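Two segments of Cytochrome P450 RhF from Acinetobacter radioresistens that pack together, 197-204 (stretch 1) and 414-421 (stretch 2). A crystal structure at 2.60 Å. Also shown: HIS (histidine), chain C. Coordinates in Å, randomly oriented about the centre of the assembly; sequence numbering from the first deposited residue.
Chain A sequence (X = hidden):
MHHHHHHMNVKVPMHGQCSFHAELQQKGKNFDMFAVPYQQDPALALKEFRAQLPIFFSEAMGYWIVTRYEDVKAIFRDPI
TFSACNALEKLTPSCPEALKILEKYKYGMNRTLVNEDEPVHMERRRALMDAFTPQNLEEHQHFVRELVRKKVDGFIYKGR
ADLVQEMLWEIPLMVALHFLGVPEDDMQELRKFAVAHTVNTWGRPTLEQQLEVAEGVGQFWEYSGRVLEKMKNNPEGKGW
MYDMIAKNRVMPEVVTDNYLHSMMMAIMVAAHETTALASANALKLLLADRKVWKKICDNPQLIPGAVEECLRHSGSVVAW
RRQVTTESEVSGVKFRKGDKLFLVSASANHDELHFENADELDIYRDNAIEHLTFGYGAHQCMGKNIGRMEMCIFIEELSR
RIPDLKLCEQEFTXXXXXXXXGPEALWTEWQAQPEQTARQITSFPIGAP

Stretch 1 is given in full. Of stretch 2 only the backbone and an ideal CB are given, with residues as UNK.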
# COMPACT_ATOMS: atom_id res chain seq x y z
N HIS A 197 5.16 12.22 -0.49
CA HIS A 197 4.00 11.88 -1.29
C HIS A 197 2.89 11.24 -0.46
O HIS A 197 1.70 11.51 -0.69
CB HIS A 197 4.42 10.97 -2.44
CG HIS A 197 3.26 10.40 -3.18
ND1 HIS A 197 3.03 9.05 -3.29
CD2 HIS A 197 2.24 11.01 -3.83
CE1 HIS A 197 1.93 8.85 -3.99
NE2 HIS A 197 1.43 10.02 -4.33
N THR A 198 3.24 10.38 0.51
CA THR A 198 2.17 9.69 1.24
C THR A 198 1.55 10.58 2.31
O THR A 198 0.32 10.63 2.43
CB THR A 198 2.67 8.39 1.86
OG1 THR A 198 3.52 8.68 2.97
CG2 THR A 198 3.43 7.52 0.84
N VAL A 199 2.37 11.27 3.11
CA VAL A 199 1.86 12.23 4.08
C VAL A 199 1.00 13.30 3.41
O VAL A 199 -0.06 13.69 3.92
CB VAL A 199 3.02 12.88 4.85
CG1 VAL A 199 2.48 13.95 5.76
CG2 VAL A 199 3.79 11.82 5.60
N ASN A 200 1.46 13.83 2.28
CA ASN A 200 0.66 14.81 1.55
C ASN A 200 -0.70 14.23 1.16
O ASN A 200 -1.73 14.92 1.27
CB ASN A 200 1.41 15.26 0.30
CG ASN A 200 0.80 16.49 -0.32
OD1 ASN A 200 0.64 17.51 0.35
ND2 ASN A 200 0.46 16.41 -1.61
N THR A 201 -0.71 12.98 0.70
CA THR A 201 -1.93 12.40 0.12
C THR A 201 -2.85 11.81 1.18
O THR A 201 -4.05 12.09 1.19
CB THR A 201 -1.55 11.33 -0.89
OG1 THR A 201 -0.59 11.87 -1.81
CG2 THR A 201 -2.77 10.82 -1.64
N TRP A 202 -2.30 10.98 2.07
CA TRP A 202 -3.10 10.19 3.00
C TRP A 202 -2.95 10.63 4.44
O TRP A 202 -3.58 10.04 5.33
CB TRP A 202 -2.75 8.71 2.87
CG TRP A 202 -3.16 8.14 1.55
CD1 TRP A 202 -4.41 7.71 1.18
CD2 TRP A 202 -2.33 7.96 0.40
NE1 TRP A 202 -4.40 7.26 -0.12
CE2 TRP A 202 -3.13 7.40 -0.62
CE3 TRP A 202 -0.98 8.20 0.14
CZ2 TRP A 202 -2.63 7.09 -1.87
CZ3 TRP A 202 -0.48 7.90 -1.11
CH2 TRP A 202 -1.30 7.34 -2.10
N GLY A 203 -2.14 11.65 4.72
CA GLY A 203 -1.92 12.12 6.06
C GLY A 203 -2.58 13.46 6.31
O GLY A 203 -3.30 14.02 5.49
N ARG A 204 -2.33 13.97 7.51
CA ARG A 204 -2.83 15.27 7.95
C ARG A 204 -1.62 16.06 8.44
O ARG A 204 -1.43 16.24 9.64
CB ARG A 204 -3.89 15.11 9.05
CG ARG A 204 -4.70 16.33 9.37
CD ARG A 204 -5.69 16.03 10.52
NE ARG A 204 -6.91 15.36 10.05
CZ ARG A 204 -7.84 14.83 10.85
NH1 ARG A 204 -7.70 14.87 12.17
NH2 ARG A 204 -8.92 14.24 10.33
N UNK A 414 3.64 4.37 14.24
CA UNK A 414 3.10 4.32 12.88
C UNK A 414 2.95 5.73 12.35
O UNK A 414 2.37 6.60 13.02
CB UNK A 414 1.76 3.59 12.84
N UNK A 415 3.46 5.96 11.14
CA UNK A 415 3.18 7.19 10.42
C UNK A 415 1.68 7.41 10.30
O UNK A 415 0.96 6.59 9.73
CB UNK A 415 3.83 7.16 9.03
N UNK A 416 1.20 8.52 10.86
CA UNK A 416 -0.24 8.73 10.95
C UNK A 416 -0.79 9.05 9.56
O UNK A 416 -0.47 10.09 8.98
CB UNK A 416 -0.57 9.85 11.94
N UNK A 417 -1.59 8.14 9.02
CA UNK A 417 -2.24 8.34 7.74
C UNK A 417 -3.45 7.40 7.73
O UNK A 417 -3.68 6.66 8.68
CB UNK A 417 -1.29 8.07 6.57
N UNK A 418 -4.23 7.45 6.66
CA UNK A 418 -5.49 6.71 6.64
C UNK A 418 -5.38 5.33 6.01
O UNK A 418 -6.20 4.47 6.32
CB UNK A 418 -6.55 7.52 5.89
N UNK A 419 -4.40 5.12 5.13
CA UNK A 419 -4.45 4.02 4.18
C UNK A 419 -3.29 3.04 4.29
O UNK A 419 -3.47 1.84 4.02
CB UNK A 419 -4.49 4.58 2.76
N UNK A 420 -2.11 3.49 4.68
CA UNK A 420 -0.94 2.63 4.76
C UNK A 420 -0.56 2.42 6.22
O UNK A 420 -0.80 3.27 7.07
CB UNK A 420 0.23 3.23 3.98
N UNK A 421 0.02 1.24 6.50
CA UNK A 421 0.26 0.83 7.87
C UNK A 421 1.46 -0.12 7.95
O UNK A 421 1.46 -1.20 7.34
CB UNK A 421 -0.99 0.16 8.45
N HIS C . 0.30 3.51 -3.43
CA HIS C . -0.37 2.25 -3.14
C HIS C . 0.63 1.10 -3.03
O HIS C . 0.23 -0.06 -2.91
CB HIS C . -1.41 1.94 -4.22
CG HIS C . -0.95 2.27 -5.61
ND1 HIS C . -1.01 1.36 -6.65
CD2 HIS C . -0.43 3.40 -6.13
CE1 HIS C . -0.54 1.92 -7.75
NE2 HIS C . -0.18 3.16 -7.46
OXT HIS C . 1.85 1.32 -3.06

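Position 414 lies beyond the reach of stretch 1, and its extended backbone (phi/psi -131/131) admits almost any side chain. Tyr414 makes no contact here.

At position 415 the CA-to-CB bond points toward stretch 1, but nothing there lies within 5.5 Å of the ideal CB. A gap of that size asks for a side chain several atoms long, and the methyls of Val199 favour an apolar one: leucine, isoleucine or methionine would serve. It is Leu415, whose CD2 comes to 3.8 Å from Val199 CG2 and 3.9 Å from Thr198 OG1.

Position 416 directs its CB sideways into space that stretch 1 leaves empty, so many residues would fit. Ala416 is found, and its backbone makes the nearer approach, with Ala416 O 3.8 Å from Gly203 CA.

Position 417 runs closest to stretch 1, its CA 4.1 Å from Gly203 CA. The ideal CB sits a tight 3.3 Å from Trp202 O, which limits the directions a side chain can take from CB. The chain bends after this point, exposing backbone amides and carbonyls; aspartate or serine could meet part of the need, such as the amides, whereas asparagine carries both an acceptor and a donor. Asn417 OD1 accepts from the amide N of 419 (3.0 Å) and of 420 (2.7 Å), while Asn417 ND2 donates to Leu415 O (2.8 Å) and to the carbonyl O of 420 (2.8 Å).

At position 418 the backbone makes the hydrogen bond between the stretches: its N donates to Trp202 O at 3.0 Å, a carbonyl at the end of the helix. Proline is thereby excluded, and the sideways CB suits a small or polar residue beside the indole. Thr418 places OG1 3.8 Å from Trp202 CD1, near the plane of the ring.

Position 419 points toward stretch 1 with its ideal CB already 3.5 Å from Trp202 CD1, so a small residue such as alanine, serine or cysteine is expected. Ser419 brings OG to 3.2 Å from Trp202 CD1. Ser419 OG accepts from Thr418 OG1 at 3.1 Å.

Position 420 also points toward stretch 1, yet its CB is remote, and the open face of Trp202 invites a large apolar or aromatic group. Phe420 turns its edge to that face: the ring planes stand at 85°, the centroids are 4.6 Å apart, and Phe420 CE2 lies 3.3 Å from Trp202 CE3. The ring edge also meets the bound histidine, with Phe420 CE1 3.4 Å from HIS CA.

Position 421 is out of reach of stretch 1, which sets no preference; Arg421 has NH1 and NH2 hydrogen-bonded elsewhere in the structure.

Stretch 2 414-421: YLANTSFR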
# COMPACT_ATOMS: atom_id res chain seq x y z
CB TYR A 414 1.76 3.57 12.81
CG TYR A 414 1.87 2.16 13.35
CD1 TYR A 414 1.74 1.91 14.71
CD2 TYR A 414 2.15 1.10 12.51
CE1 TYR A 414 1.87 0.64 15.22
CE2 TYR A 414 2.28 -0.19 13.01
CZ TYR A 414 2.14 -0.41 14.38
OH TYR A 414 2.27 -1.67 14.91
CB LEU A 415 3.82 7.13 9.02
CG LEU A 415 3.86 8.49 8.31
CD1 LEU A 415 4.87 9.44 8.98
CD2 LEU A 415 4.16 8.29 6.82
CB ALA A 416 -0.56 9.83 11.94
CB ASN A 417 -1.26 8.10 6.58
CG ASN A 417 -0.98 6.63 6.33
OD1 ASN A 417 -1.54 6.02 5.41
ND2 ASN A 417 -0.14 6.04 7.16
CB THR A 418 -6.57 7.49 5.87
OG1 THR A 418 -6.21 7.55 4.48
CG2 THR A 418 -6.75 8.86 6.46
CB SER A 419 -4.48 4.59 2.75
OG SER A 419 -5.76 5.16 2.53
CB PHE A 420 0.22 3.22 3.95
CG PHE A 420 -0.14 3.47 2.51
CD1 PHE A 420 -0.04 2.47 1.57
CD2 PHE A 420 -0.57 4.72 2.10
CE1 PHE A 420 -0.36 2.70 0.25
CE2 PHE A 420 -0.89 4.95 0.78
CZ PHE A 420 -0.78 3.94 -0.15
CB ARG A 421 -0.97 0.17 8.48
CG ARG A 421 -0.81 -0.07 9.96
CD ARG A 421 -2.09 -0.49 10.66
NE ARG A 421 -1.83 -0.76 12.07
CZ ARG A 421 -1.71 0.18 13.01
NH1 ARG A 421 -1.86 1.46 12.70
NH2 ARG A 421 -1.47 -0.16 14.27
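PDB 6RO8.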